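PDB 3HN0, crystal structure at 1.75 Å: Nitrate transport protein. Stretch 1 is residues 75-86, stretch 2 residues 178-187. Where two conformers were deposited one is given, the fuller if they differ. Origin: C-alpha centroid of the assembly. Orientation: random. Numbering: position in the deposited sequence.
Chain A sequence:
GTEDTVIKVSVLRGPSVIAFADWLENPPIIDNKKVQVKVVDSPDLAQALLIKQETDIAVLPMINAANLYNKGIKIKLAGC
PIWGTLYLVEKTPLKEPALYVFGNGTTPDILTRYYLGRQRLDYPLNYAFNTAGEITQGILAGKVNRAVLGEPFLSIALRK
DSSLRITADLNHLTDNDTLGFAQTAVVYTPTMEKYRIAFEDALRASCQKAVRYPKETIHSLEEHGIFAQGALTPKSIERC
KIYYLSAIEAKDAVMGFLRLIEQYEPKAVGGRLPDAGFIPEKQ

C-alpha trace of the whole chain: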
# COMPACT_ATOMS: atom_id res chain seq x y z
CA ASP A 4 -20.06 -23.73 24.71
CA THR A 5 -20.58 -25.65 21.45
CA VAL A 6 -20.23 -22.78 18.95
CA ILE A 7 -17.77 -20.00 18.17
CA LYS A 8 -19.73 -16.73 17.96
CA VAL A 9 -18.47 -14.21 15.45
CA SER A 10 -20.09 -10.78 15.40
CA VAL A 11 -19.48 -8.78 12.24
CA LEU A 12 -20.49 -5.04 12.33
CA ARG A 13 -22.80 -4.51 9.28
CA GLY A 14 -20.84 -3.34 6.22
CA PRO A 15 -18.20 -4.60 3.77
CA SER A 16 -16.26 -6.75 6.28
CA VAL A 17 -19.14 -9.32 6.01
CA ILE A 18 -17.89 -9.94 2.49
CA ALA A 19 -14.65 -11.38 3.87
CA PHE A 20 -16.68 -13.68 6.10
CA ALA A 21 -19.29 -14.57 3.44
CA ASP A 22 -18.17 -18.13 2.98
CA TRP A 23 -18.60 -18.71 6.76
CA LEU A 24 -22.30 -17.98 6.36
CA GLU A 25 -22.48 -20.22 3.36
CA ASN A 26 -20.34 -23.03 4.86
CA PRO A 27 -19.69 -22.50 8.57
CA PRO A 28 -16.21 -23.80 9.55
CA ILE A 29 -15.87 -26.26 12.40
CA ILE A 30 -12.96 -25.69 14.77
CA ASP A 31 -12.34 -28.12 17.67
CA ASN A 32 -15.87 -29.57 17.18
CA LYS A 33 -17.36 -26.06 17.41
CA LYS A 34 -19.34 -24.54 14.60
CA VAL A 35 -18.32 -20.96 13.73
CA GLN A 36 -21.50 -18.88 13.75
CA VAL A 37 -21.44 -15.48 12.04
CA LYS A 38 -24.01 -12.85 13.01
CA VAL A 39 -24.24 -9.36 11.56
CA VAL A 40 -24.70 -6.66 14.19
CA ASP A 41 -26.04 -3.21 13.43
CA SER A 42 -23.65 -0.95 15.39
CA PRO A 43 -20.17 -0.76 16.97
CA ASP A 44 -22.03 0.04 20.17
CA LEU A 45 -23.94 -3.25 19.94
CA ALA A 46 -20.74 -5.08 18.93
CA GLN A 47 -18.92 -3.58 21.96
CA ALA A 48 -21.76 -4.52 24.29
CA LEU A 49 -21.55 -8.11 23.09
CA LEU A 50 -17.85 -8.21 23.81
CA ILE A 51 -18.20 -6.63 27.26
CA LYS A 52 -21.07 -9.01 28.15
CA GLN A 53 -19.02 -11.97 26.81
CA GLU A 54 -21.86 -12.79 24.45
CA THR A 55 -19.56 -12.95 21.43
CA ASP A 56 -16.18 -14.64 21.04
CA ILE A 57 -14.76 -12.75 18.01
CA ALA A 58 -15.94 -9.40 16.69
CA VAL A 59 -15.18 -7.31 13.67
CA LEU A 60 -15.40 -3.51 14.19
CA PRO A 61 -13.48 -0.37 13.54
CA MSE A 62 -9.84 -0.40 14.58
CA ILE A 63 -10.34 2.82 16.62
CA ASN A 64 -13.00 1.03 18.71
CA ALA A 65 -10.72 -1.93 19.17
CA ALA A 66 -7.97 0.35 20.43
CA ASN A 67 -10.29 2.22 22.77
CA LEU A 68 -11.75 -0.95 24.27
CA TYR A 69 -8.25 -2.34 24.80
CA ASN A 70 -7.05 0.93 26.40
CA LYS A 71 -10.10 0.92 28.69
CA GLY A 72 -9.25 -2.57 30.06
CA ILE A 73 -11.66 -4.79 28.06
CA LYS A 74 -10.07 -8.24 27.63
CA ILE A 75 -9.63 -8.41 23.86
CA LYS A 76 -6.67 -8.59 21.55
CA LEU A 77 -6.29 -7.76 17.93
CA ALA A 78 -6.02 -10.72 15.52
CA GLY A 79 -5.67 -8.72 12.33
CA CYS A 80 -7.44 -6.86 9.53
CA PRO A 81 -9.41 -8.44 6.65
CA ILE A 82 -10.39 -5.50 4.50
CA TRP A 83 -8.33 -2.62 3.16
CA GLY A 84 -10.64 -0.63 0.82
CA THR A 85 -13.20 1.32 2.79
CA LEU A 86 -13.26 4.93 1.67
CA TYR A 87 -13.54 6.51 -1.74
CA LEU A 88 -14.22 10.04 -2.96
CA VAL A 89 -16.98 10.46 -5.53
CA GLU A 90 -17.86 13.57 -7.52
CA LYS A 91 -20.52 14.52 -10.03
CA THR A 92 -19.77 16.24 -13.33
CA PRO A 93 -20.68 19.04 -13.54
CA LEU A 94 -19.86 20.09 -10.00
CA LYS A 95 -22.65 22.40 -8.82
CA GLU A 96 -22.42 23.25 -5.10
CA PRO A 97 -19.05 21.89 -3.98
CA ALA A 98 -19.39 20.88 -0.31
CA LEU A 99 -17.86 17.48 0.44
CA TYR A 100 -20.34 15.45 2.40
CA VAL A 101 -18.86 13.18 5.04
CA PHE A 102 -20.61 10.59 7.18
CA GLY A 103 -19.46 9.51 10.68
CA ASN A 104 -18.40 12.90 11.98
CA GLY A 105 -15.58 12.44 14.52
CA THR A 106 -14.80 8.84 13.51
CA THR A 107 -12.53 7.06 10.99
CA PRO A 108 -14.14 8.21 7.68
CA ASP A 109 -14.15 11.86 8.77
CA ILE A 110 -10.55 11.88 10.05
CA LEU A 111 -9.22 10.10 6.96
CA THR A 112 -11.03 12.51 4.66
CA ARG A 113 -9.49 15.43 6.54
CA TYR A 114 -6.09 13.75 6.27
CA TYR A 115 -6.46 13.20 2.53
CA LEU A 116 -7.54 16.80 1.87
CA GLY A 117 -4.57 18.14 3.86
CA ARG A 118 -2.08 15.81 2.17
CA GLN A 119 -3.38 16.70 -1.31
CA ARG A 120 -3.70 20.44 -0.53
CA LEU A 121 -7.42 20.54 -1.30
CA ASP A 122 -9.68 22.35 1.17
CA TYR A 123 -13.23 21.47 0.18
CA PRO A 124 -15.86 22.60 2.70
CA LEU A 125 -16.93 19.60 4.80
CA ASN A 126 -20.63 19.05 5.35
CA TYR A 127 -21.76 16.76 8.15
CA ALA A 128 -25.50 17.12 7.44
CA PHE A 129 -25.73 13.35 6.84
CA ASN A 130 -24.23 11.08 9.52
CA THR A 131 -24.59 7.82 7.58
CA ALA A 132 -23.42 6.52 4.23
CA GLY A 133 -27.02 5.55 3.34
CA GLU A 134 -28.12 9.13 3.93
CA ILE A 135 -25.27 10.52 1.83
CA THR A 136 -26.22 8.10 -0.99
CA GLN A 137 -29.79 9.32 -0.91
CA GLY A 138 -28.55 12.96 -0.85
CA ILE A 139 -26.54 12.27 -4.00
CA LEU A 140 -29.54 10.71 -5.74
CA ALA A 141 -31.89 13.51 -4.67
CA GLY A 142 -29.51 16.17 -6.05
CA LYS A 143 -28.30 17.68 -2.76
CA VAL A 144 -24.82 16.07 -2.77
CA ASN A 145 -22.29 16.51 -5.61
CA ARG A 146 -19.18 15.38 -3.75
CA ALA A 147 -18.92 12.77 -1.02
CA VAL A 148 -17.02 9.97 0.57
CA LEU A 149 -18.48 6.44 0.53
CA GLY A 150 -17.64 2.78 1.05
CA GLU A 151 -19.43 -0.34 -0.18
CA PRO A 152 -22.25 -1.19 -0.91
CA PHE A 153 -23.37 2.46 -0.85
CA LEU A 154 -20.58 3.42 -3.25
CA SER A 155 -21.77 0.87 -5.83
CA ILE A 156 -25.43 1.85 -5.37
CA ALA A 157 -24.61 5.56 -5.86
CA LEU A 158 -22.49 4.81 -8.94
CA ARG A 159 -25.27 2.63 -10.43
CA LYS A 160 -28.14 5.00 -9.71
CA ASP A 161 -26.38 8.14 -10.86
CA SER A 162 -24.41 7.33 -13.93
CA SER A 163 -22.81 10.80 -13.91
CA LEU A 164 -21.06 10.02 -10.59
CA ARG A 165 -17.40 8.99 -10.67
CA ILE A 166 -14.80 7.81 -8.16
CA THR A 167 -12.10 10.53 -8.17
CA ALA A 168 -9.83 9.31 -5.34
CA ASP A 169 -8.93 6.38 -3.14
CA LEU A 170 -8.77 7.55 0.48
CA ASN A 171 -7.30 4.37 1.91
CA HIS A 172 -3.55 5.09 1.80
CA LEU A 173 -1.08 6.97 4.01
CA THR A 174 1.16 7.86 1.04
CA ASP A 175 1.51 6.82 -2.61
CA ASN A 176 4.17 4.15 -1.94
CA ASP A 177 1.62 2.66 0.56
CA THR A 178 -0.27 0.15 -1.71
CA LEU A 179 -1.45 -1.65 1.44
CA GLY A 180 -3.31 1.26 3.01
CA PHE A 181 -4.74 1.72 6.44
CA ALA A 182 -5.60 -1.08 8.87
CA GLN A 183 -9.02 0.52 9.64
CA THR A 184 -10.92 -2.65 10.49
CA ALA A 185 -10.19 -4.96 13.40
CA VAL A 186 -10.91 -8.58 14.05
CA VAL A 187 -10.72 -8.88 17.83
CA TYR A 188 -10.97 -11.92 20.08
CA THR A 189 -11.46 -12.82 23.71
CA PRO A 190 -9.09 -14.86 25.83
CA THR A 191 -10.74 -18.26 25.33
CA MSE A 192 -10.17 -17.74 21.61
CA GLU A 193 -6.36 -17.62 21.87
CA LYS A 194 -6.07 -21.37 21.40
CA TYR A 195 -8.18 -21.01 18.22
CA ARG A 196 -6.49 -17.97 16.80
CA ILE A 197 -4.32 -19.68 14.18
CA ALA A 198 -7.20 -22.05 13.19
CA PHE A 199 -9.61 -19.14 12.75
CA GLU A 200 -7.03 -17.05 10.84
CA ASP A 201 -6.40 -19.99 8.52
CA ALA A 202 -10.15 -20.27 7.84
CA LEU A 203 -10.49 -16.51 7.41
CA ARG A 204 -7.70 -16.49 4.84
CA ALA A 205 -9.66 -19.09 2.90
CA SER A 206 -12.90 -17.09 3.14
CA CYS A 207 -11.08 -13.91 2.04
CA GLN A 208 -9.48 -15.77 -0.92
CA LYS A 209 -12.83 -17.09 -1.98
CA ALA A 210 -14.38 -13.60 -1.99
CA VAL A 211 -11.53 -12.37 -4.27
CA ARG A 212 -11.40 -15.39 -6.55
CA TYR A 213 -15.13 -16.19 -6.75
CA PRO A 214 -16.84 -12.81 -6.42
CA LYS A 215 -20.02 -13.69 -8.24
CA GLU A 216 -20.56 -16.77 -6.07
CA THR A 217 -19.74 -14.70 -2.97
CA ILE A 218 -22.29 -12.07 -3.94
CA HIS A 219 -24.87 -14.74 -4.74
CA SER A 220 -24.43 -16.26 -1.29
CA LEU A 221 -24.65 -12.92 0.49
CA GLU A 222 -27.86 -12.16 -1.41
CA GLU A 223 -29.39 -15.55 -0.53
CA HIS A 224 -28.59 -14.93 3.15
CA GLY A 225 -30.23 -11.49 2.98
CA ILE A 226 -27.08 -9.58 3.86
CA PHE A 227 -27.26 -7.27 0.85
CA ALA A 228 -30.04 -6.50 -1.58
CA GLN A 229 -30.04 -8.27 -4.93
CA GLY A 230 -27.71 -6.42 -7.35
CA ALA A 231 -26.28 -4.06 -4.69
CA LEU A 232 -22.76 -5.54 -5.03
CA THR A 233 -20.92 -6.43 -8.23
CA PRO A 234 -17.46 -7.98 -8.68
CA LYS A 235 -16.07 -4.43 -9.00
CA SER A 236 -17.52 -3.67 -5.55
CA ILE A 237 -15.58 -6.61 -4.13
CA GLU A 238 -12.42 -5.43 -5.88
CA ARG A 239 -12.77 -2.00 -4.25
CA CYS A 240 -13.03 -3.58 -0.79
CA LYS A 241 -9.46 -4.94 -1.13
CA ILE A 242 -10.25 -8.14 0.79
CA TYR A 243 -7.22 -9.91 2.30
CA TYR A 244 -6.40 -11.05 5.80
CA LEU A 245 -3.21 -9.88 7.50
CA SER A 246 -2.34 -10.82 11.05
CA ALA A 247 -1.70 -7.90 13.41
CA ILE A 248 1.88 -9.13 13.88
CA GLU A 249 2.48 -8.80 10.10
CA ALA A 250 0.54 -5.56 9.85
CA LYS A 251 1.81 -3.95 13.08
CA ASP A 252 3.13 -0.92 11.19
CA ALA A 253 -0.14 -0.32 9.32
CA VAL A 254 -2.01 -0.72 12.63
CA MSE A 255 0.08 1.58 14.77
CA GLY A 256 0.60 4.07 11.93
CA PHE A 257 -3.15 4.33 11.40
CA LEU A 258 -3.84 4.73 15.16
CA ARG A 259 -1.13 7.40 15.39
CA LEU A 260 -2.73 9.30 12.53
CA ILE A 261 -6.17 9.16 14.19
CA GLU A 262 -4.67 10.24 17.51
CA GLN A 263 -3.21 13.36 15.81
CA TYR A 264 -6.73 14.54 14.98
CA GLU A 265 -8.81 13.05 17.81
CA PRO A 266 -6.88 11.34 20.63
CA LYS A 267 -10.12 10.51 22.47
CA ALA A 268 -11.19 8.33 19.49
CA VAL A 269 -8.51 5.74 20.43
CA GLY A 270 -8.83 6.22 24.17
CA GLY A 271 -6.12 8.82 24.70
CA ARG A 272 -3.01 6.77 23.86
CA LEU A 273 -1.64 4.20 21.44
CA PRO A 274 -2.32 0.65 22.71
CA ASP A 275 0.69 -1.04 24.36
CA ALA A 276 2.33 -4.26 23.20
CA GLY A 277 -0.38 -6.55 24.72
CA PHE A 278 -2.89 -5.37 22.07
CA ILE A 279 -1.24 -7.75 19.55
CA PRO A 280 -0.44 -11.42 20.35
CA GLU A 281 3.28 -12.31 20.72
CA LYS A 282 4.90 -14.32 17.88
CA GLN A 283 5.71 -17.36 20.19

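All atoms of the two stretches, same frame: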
# COMPACT_ATOMS: atom_id res chain seq x y z
N ILE A 75 -9.69 -8.01 25.25
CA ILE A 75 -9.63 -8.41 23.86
C ILE A 75 -8.22 -8.18 23.37
O ILE A 75 -7.46 -7.41 23.95
CB ILE A 75 -10.63 -7.60 22.97
CG1 ILE A 75 -10.39 -6.08 23.09
CG2 ILE A 75 -12.09 -7.97 23.30
CD1 ILE A 75 -11.00 -5.26 22.00
N LYS A 76 -7.88 -8.86 22.29
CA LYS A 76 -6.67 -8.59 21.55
C LYS A 76 -7.02 -8.50 20.08
O LYS A 76 -8.07 -9.04 19.61
CB LYS A 76 -5.59 -9.66 21.76
CG LYS A 76 -5.12 -9.76 23.21
CD LYS A 76 -3.86 -10.55 23.38
CE LYS A 76 -3.44 -10.64 24.86
NZ LYS A 76 -3.28 -9.28 25.53
N LEU A 77 -6.13 -7.89 19.35
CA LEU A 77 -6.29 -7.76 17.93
C LEU A 77 -5.71 -8.97 17.18
O LEU A 77 -4.52 -9.23 17.27
CB LEU A 77 -5.57 -6.51 17.44
CG LEU A 77 -5.59 -6.29 15.93
CD1 LEU A 77 -7.00 -5.94 15.41
CD2 LEU A 77 -4.62 -5.18 15.56
N ALA A 78 -6.54 -9.68 16.40
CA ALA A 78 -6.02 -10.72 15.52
C ALA A 78 -5.38 -10.12 14.27
O ALA A 78 -4.26 -10.49 13.91
CB ALA A 78 -7.13 -11.77 15.14
N GLY A 79 -6.12 -9.24 13.58
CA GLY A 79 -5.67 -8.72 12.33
C GLY A 79 -6.75 -7.95 11.63
O GLY A 79 -7.77 -7.62 12.25
N CYS A 80 -6.54 -7.70 10.34
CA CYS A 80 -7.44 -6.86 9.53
C CYS A 80 -7.74 -7.55 8.21
O CYS A 80 -6.81 -7.95 7.53
CB CYS A 80 -6.83 -5.50 9.33
SG CYS A 80 -7.84 -4.43 8.22
N PRO A 81 -9.05 -7.68 7.84
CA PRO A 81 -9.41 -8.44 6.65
C PRO A 81 -9.81 -7.63 5.43
O PRO A 81 -10.15 -8.21 4.41
CB PRO A 81 -10.66 -9.19 7.13
CG PRO A 81 -11.33 -8.24 8.05
CD PRO A 81 -10.19 -7.50 8.73
N ILE A 82 -9.86 -6.32 5.57
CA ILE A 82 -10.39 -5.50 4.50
C ILE A 82 -9.60 -4.20 4.51
O ILE A 82 -9.23 -3.67 5.56
CB ILE A 82 -11.95 -5.33 4.65
CG1 ILE A 82 -12.56 -4.49 3.51
CG2 ILE A 82 -12.31 -4.66 6.01
CD1 ILE A 82 -14.14 -4.37 3.52
N TRP A 83 -9.28 -3.72 3.31
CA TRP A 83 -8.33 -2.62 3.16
C TRP A 83 -8.86 -1.46 2.29
O TRP A 83 -8.21 -0.44 2.13
CB TRP A 83 -7.00 -3.18 2.59
CG TRP A 83 -6.43 -4.21 3.54
CD1 TRP A 83 -6.75 -5.53 3.59
CD2 TRP A 83 -5.58 -3.96 4.68
NE1 TRP A 83 -6.14 -6.15 4.65
CE2 TRP A 83 -5.37 -5.22 5.32
CE3 TRP A 83 -4.92 -2.83 5.17
CZ2 TRP A 83 -4.60 -5.35 6.44
CZ3 TRP A 83 -4.11 -2.97 6.29
CH2 TRP A 83 -3.97 -4.24 6.93
N GLY A 84 -10.04 -1.62 1.73
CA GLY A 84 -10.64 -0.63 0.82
C GLY A 84 -11.97 -0.17 1.39
O GLY A 84 -13.01 -0.80 1.18
N THR A 85 -11.97 0.89 2.18
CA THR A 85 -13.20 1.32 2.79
C THR A 85 -13.71 2.69 2.42
O THR A 85 -14.88 2.97 2.63
CB THR A 85 -13.12 1.21 4.34
OG1 THR A 85 -12.23 2.16 4.85
CG2 THR A 85 -12.63 -0.13 4.76
N LEU A 86 -12.84 3.55 1.89
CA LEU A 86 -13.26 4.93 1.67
C LEU A 86 -12.80 5.45 0.31
O LEU A 86 -11.62 5.42 -0.03
CB LEU A 86 -12.77 5.80 2.82
CG LEU A 86 -13.54 7.11 2.96
CD1 LEU A 86 -15.02 6.81 3.41
CD2 LEU A 86 -12.80 8.03 3.93
N THR A 178 0.81 0.90 -1.03
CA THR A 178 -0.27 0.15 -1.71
C THR A 178 -1.16 -0.60 -0.73
O THR A 178 -2.30 -0.92 -1.07
CB THR A 178 0.20 -0.89 -2.82
OG1 THR A 178 0.94 -1.96 -2.23
CG2 THR A 178 1.02 -0.20 -3.89
N LEU A 179 -0.66 -0.89 0.46
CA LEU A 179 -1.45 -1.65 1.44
C LEU A 179 -2.59 -0.79 1.98
O LEU A 179 -3.73 -1.24 2.04
CB LEU A 179 -0.60 -2.18 2.61
CG LEU A 179 -1.35 -2.93 3.72
CD1 LEU A 179 -2.00 -4.16 3.17
CD2 LEU A 179 -0.48 -3.31 4.96
N GLY A 180 -2.29 0.44 2.34
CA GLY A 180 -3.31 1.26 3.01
C GLY A 180 -3.61 0.94 4.46
O GLY A 180 -3.00 0.07 5.08
N PHE A 181 -4.55 1.70 5.02
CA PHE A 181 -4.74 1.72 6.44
C PHE A 181 -5.42 0.47 7.01
O PHE A 181 -6.38 0.01 6.48
CB PHE A 181 -5.64 2.89 6.86
CG PHE A 181 -5.12 4.25 6.46
CD1 PHE A 181 -3.99 4.77 7.04
CD2 PHE A 181 -5.81 5.01 5.54
CE1 PHE A 181 -3.54 6.04 6.71
CE2 PHE A 181 -5.37 6.27 5.20
CZ PHE A 181 -4.23 6.78 5.77
N ALA A 182 -4.94 -0.00 8.15
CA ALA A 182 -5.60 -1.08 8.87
C ALA A 182 -6.77 -0.48 9.69
O ALA A 182 -6.67 -0.27 10.89
CB ALA A 182 -4.60 -1.85 9.71
N GLN A 183 -7.89 -0.22 9.02
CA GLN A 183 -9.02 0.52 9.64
C GLN A 183 -10.04 -0.38 10.28
O GLN A 183 -10.88 0.11 11.00
CB GLN A 183 -9.84 1.37 8.62
CG GLN A 183 -9.08 2.05 7.62
CD GLN A 183 -9.92 2.93 6.79
OE1 GLN A 183 -10.96 3.45 7.24
NE2 GLN A 183 -9.50 3.11 5.56
N THR A 184 -9.97 -1.69 10.01
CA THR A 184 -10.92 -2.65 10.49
C THR A 184 -10.22 -3.74 11.30
O THR A 184 -9.16 -4.24 10.89
CB THR A 184 -11.64 -3.30 9.32
OG1 THR A 184 -12.27 -2.28 8.53
CG2 THR A 184 -12.67 -4.31 9.83
N ALA A 185 -10.77 -4.03 12.47
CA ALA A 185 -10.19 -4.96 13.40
C ALA A 185 -11.03 -6.19 13.55
O ALA A 185 -12.28 -6.12 13.72
CB ALA A 185 -10.06 -4.34 14.82
N VAL A 186 -10.35 -7.33 13.52
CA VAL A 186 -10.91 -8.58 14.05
C VAL A 186 -10.32 -8.73 15.43
O VAL A 186 -9.09 -8.90 15.56
CB VAL A 186 -10.56 -9.79 13.17
CG1 VAL A 186 -11.13 -11.08 13.77
CG2 VAL A 186 -11.05 -9.60 11.72
N VAL A 187 -11.17 -8.73 16.45
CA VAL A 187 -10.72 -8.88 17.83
C VAL A 187 -11.27 -10.16 18.44
O VAL A 187 -12.29 -10.68 17.97
CB VAL A 187 -11.13 -7.66 18.69
CG1 VAL A 187 -10.52 -6.36 18.04
CG2 VAL A 187 -12.65 -7.58 18.94
O HOH W 1 -10.11 -1.54 6.75
O HOH W 2 -7.86 0.99 4.43

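The two stretches, at least 96 residues apart in sequence wherever they touch, bury 815 Å² between them, through packing around an indole at one end and a short antiparallel pairing at the other. Thr178 lies out of reach, and the contact begins at Leu179. Its side chain (chi1 t, chi2 p) brings CD1 to 3.8 Å from the centroid of the six-membered ring of Trp83, 12° off the ring normal, a CH-pi contact over one face of the indole. Trp83, in the m rotamer, loses more surface to the partner stretch than any other residue here.

Gly180 follows at the edge of the same ring, its O 3.5 Å from Trp83 CZ3. Its backbone angles (74°/-180°) call for glycine, since a CB would be jammed against the carbonyl O of Leu179. Phe181 directs its side chain away and contributes backbone instead: a water donates to both Phe181 O and Trp83 O, 2.7 Å from each, and accepts from Gln183 NE2 at 2.9 Å, tying the two stretches together where they do not pair directly. Phe181 O also receives a weak hydrogen bond from Gln183 N (3.0 Å). The small Ala182 fits against the indole; its CB lies 3.6 Å from Trp83 CZ3 and 4.3 Å from Cys80 CB.

The end of the Gln183 side chain reaches back to Thr85, whose OG1 lies 3.0 Å from Gln183 OE1. Thr184 points toward stretch 1 and serves it with both branches: CG2 lies 4.2 Å from Pro81 CD, while OG1 shares a second water with Ile82, 2.9 Å from Thr184 OG1 and donating to Ile82 O at 2.6 Å. Thr184 O is buried without a hydrogen-bonding partner, although Cys80 CA approaches it at 3.4 Å in a CA-H...O contact.

From here the strands pair. Ala185 points away overall, yet its CB meets Leu77 CD1 at 3.5 Å. Val186 carries both direct backbone hydrogen bonds: its N donates to Gly79 O (2.9 Å, 170°) and its O accepts from Ala78 N (2.8 Å, 150°). A one-residue register shift between Leu77 and Gly79, a beta bulge, lets this single residue bond to two successive residues opposite. Its branched side chain fills space beside Pro81, with CG2 3.8 Å from Pro81 CD, and CG1 lies 4.3 Å from Ala78 CB. Val187 pairs with Leu77 without hydrogen bonds; its CA instead approaches Lys76 O at 3.2 Å, and its CB lies 4.1 Å from Ile75 CD1, extending the apolar packing.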